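Local coordinates for protein putative methylthioribose-1-phosphate isomerase (Pyrococcus horikoshii OT3, PDB 6A34) that probably interconverts 5-methylthioribose 1-phosphate and 5-methylthioribulose 1-phosphate, an isomerisation step of the methionine salvage pathway, at residues V233-F238 with R269-P274. Sequence-based numbering, arbitrary orientation.
Sequences VMQQGF and REHGIP
His271 lays one face of its imidazole on the last turn of helix 230-235, over Met234 and the start of Gln235. With CG anti to its own carbonyl carbon (chi1 -65°), the ring reaches across to the neighbouring helix: Met234 CB sits 4.0 Å from the ring centroid, 28° off the normal, a CH-pi contact, while the backbone N of Gln235 lies over the same face nearer the rim. The sulfur is set obliquely, with SD 5.2 Å from that centroid. On the opposite face lies Glu270 CG. At the outer end of the ring, His271 NE2 comes within 3.5 Å of Gln235 CA and 3.8 Å of its CB. Both ring nitrogens are hydrogen-bonded, ND1 to Leu267 O one turn back and NE2 to the hydroxyl of Tyr262 of the second subunit, which should hold the imidazole in its rotation. A leucine in its place would probably leave that tyrosine hydroxyl without its mate and strip the flat cover from the helix end. Gly272, at positive phi, closes helix 261-270 in a Schellman motif, its N bonded to Arg269 O at 3.0 Å, and turns the chain inward. Ile273 then extends CD1 to 3.7 Å from Met234 CG, packing obliquely against the thioether chain; both side chains also rest on Ile242. Pro274 pairs with Ile242 through the backbone as strand 275-278 begins beside strand 241-244. Helix 230-235 ends in a Schellman motif as well, at Gly237, where Phe238 N reaches Val233 O at 2.9 Å. Two successive helices thus finish side by side and lead into adjacent parallel strands, as in the beta-alpha-beta crossovers of a Rossmann-like domain, here at helix ends that face the second subunit.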
ATOM      1  N   VAL A 233      -6.954  -7.983  -8.033  1.00 27.85           N
ATOM      2  CA  VAL A 233      -7.258  -9.379  -7.897  1.00 28.92           C
ATOM      3  C   VAL A 233      -8.773  -9.585  -7.818  1.00 28.73           C
ATOM      4  O   VAL A 233      -9.244 -10.648  -8.226  1.00 29.71           O
ATOM      5  CB  VAL A 233      -6.489 -10.068  -6.761  1.00 27.88           C
ATOM      6  CG1 VAL A 233      -4.999  -9.889  -6.969  1.00 27.53           C
ATOM      7  CG2 VAL A 233      -6.892  -9.617  -5.380  1.00 30.52           C
ATOM      8  N   MET A 234      -9.508  -8.590  -7.310  1.00 26.45           N
ATOM      9  CA  MET A 234     -10.980  -8.661  -7.273  1.00 31.55           C
ATOM     10  C   MET A 234     -11.511  -8.573  -8.706  1.00 30.90           C
ATOM     11  O   MET A 234     -12.348  -9.395  -9.096  1.00 30.75           O
ATOM     12  CB  MET A 234     -11.612  -7.525  -6.450  1.00 29.43           C
ATOM     13  CG  MET A 234     -11.367  -7.623  -4.941  1.00 29.23           C
ATOM     14  SD  MET A 234     -12.321  -6.375  -4.041  1.00 30.48           S
ATOM     15  CE  MET A 234     -11.167  -5.905  -2.751  1.00 29.19           C
ATOM     16  N   GLN A 235     -11.001  -7.580  -9.451  1.00 27.15           N
ATOM     17  CA  GLN A 235     -11.378  -7.329 -10.836  1.00 32.28           C
ATOM     18  C   GLN A 235     -11.131  -8.562 -11.707  1.00 30.76           C
ATOM     19  O   GLN A 235     -11.887  -8.825 -12.588  1.00 29.01           O
ATOM     20  CB  GLN A 235     -10.549  -6.176 -11.413  1.00 34.49           C
ATOM     21  CG  GLN A 235     -10.979  -5.690 -12.799  1.00 36.01           C
ATOM     22  CD  GLN A 235      -9.848  -4.910 -13.443  1.00 39.86           C
ATOM     23  OE1 GLN A 235      -8.687  -5.308 -13.382  1.00 46.81           O
ATOM     24  NE2 GLN A 235     -10.151  -3.750 -13.997  1.00 32.77           N
ATOM     25  N   GLN A 236     -10.040  -9.292 -11.465  1.00 30.01           N
ATOM     26  CA  GLN A 236      -9.699 -10.412 -12.342  1.00 30.94           C
ATOM     27  C   GLN A 236     -10.505 -11.642 -11.965  1.00 28.26           C
ATOM     28  O   GLN A 236     -10.312 -12.650 -12.596  1.00 30.01           O
ATOM     29  CB  GLN A 236      -8.220 -10.783 -12.283  1.00 32.86           C
ATOM     30  CG  GLN A 236      -7.306  -9.676 -12.765  1.00 39.18           C
ATOM     31  CD  GLN A 236      -7.605  -9.365 -14.203  1.00 44.54           C
ATOM     32  OE1 GLN A 236      -7.990  -8.235 -14.523  1.00 49.96           O
ATOM     33  NE2 GLN A 236      -7.466 -10.376 -15.058  1.00 45.91           N
ATOM     34  N   GLY A 237     -11.389 -11.568 -10.961  1.00 30.31           N
ATOM     35  CA  GLY A 237     -12.237 -12.759 -10.598  1.00 27.00           C
ATOM     36  C   GLY A 237     -11.523 -13.687  -9.606  1.00 27.55           C
ATOM     37  O   GLY A 237     -11.994 -14.799  -9.329  1.00 25.31           O
ATOM     38  N   PHE A 238     -10.419 -13.217  -9.007  1.00 28.58           N
ATOM     39  CA  PHE A 238      -9.586 -14.070  -8.141  1.00 30.02           C
ATOM     40  C   PHE A 238     -10.067 -14.124  -6.674  1.00 28.91           C
ATOM     41  O   PHE A 238      -9.448 -14.803  -5.880  1.00 30.75           O
ATOM     42  CB  PHE A 238      -8.124 -13.638  -8.217  1.00 29.03           C
ATOM     43  CG  PHE A 238      -7.480 -13.722  -9.571  1.00 30.98           C
ATOM     44  CD1 PHE A 238      -7.972 -14.569 -10.559  1.00 32.31           C
ATOM     45  CD2 PHE A 238      -6.320 -13.005  -9.826  1.00 31.53           C
ATOM     46  CE1 PHE A 238      -7.350 -14.648 -11.795  1.00 33.10           C
ATOM     47  CE2 PHE A 238      -5.689 -13.099 -11.055  1.00 34.47           C
ATOM     48  CZ  PHE A 238      -6.206 -13.919 -12.041  1.00 35.40           C
ATOM     49  N   ARG A 269     -17.903  -4.277  -3.075  1.00 31.60           N
ATOM     50  CA  ARG A 269     -19.234  -3.907  -3.513  1.00 32.80           C
ATOM     51  C   ARG A 269     -19.251  -3.748  -5.037  1.00 30.88           C
ATOM     52  O   ARG A 269     -20.142  -4.260  -5.697  1.00 28.96           O
ATOM     53  CB  ARG A 269     -19.659  -2.624  -2.792  1.00 35.20           C
ATOM     54  CG  ARG A 269     -21.146  -2.314  -2.900  1.00 42.74           C
ATOM     55  CD  ARG A 269     -21.400  -0.984  -3.573  1.00 42.12           C
ATOM     56  NE  ARG A 269     -21.801   0.068  -2.640  1.00 51.84           N
ATOM     57  CZ  ARG A 269     -21.664   1.369  -2.894  1.00 58.58           C
ATOM     58  NH1 ARG A 269     -22.321   2.281  -2.187  1.00 68.03           N
ATOM     59  NH2 ARG A 269     -20.844   1.749  -3.854  1.00 46.77           N
ATOM     60  N   GLU A 270     -18.259  -3.046  -5.590  1.00 27.18           N
ATOM     61  CA  GLU A 270     -18.161  -2.888  -7.036  1.00 30.22           C
ATOM     62  C   GLU A 270     -18.164  -4.254  -7.762  1.00 32.40           C
ATOM     63  O   GLU A 270     -18.678  -4.376  -8.913  1.00 26.32           O
ATOM     64  CB  GLU A 270     -16.893  -2.104  -7.376  1.00 33.41           C
ATOM     65  CG  GLU A 270     -16.654  -1.924  -8.863  1.00 35.81           C
ATOM     66  CD  GLU A 270     -17.794  -1.212  -9.561  1.00 47.51           C
ATOM     67  OE1 GLU A 270     -18.209  -0.121  -9.068  1.00 50.52           O
ATOM     68  OE2 GLU A 270     -18.280  -1.767 -10.571  1.00 54.14           O
ATOM     69  N   HIS A 271     -17.568  -5.286  -7.142  1.00 29.75           N
ATOM     70  CA  HIS A 271     -17.462  -6.589  -7.787  1.00 30.44           C
ATOM     71  C   HIS A 271     -18.528  -7.588  -7.280  1.00 32.68           C
ATOM     72  O   HIS A 271     -18.457  -8.771  -7.620  1.00 29.43           O
ATOM     73  CB  HIS A 271     -16.033  -7.106  -7.590  1.00 29.04           C
ATOM     74  CG  HIS A 271     -15.036  -6.243  -8.280  1.00 32.05           C
ATOM     75  ND1 HIS A 271     -14.265  -5.295  -7.601  1.00 28.47           N
ATOM     76  CD2 HIS A 271     -14.742  -6.131  -9.593  1.00 29.34           C
ATOM     77  CE1 HIS A 271     -13.530  -4.648  -8.476  1.00 31.81           C
ATOM     78  NE2 HIS A 271     -13.804  -5.138  -9.702  1.00 34.33           N
ATOM     79  N   GLY A 272     -19.468  -7.131  -6.433  1.00 31.66           N
ATOM     80  CA  GLY A 272     -20.449  -8.031  -5.712  1.00 29.64           C
ATOM     81  C   GLY A 272     -19.792  -9.195  -4.965  1.00 29.08           C
ATOM     82  O   GLY A 272     -20.257 -10.321  -5.006  1.00 30.09           O
ATOM     83  N   ILE A 273     -18.652  -8.940  -4.326  1.00 28.04           N
ATOM     84  CA  ILE A 273     -17.981  -9.904  -3.538  1.00 25.84           C
ATOM     85  C   ILE A 273     -18.493  -9.759  -2.115  1.00 27.48           C
ATOM     86  O   ILE A 273     -18.471  -8.676  -1.523  1.00 25.35           O
ATOM     87  CB  ILE A 273     -16.455  -9.736  -3.621  1.00 28.54           C
ATOM     88  CG1 ILE A 273     -15.947  -9.848  -5.066  1.00 29.39           C
ATOM     89  CG2 ILE A 273     -15.787 -10.756  -2.740  1.00 27.81           C
ATOM     90  CD1 ILE A 273     -14.497  -9.484  -5.253  1.00 27.77           C
ATOM     91  N   PRO A 274     -19.030 -10.849  -1.531  1.00 27.27           N
ATOM     92  CA  PRO A 274     -19.411 -10.838  -0.128  1.00 29.78           C
ATOM     93  C   PRO A 274     -18.256 -10.334   0.750  1.00 27.75           C
ATOM     94  O   PRO A 274     -17.119 -10.683   0.548  1.00 28.64           O
ATOM     95  CB  PRO A 274     -19.782 -12.298   0.174  1.00 29.52           C
ATOM     96  CG  PRO A 274     -20.115 -12.909  -1.136  1.00 27.82           C
ATOM     97  CD  PRO A 274     -19.323 -12.130  -2.178  1.00 28.05           C
TER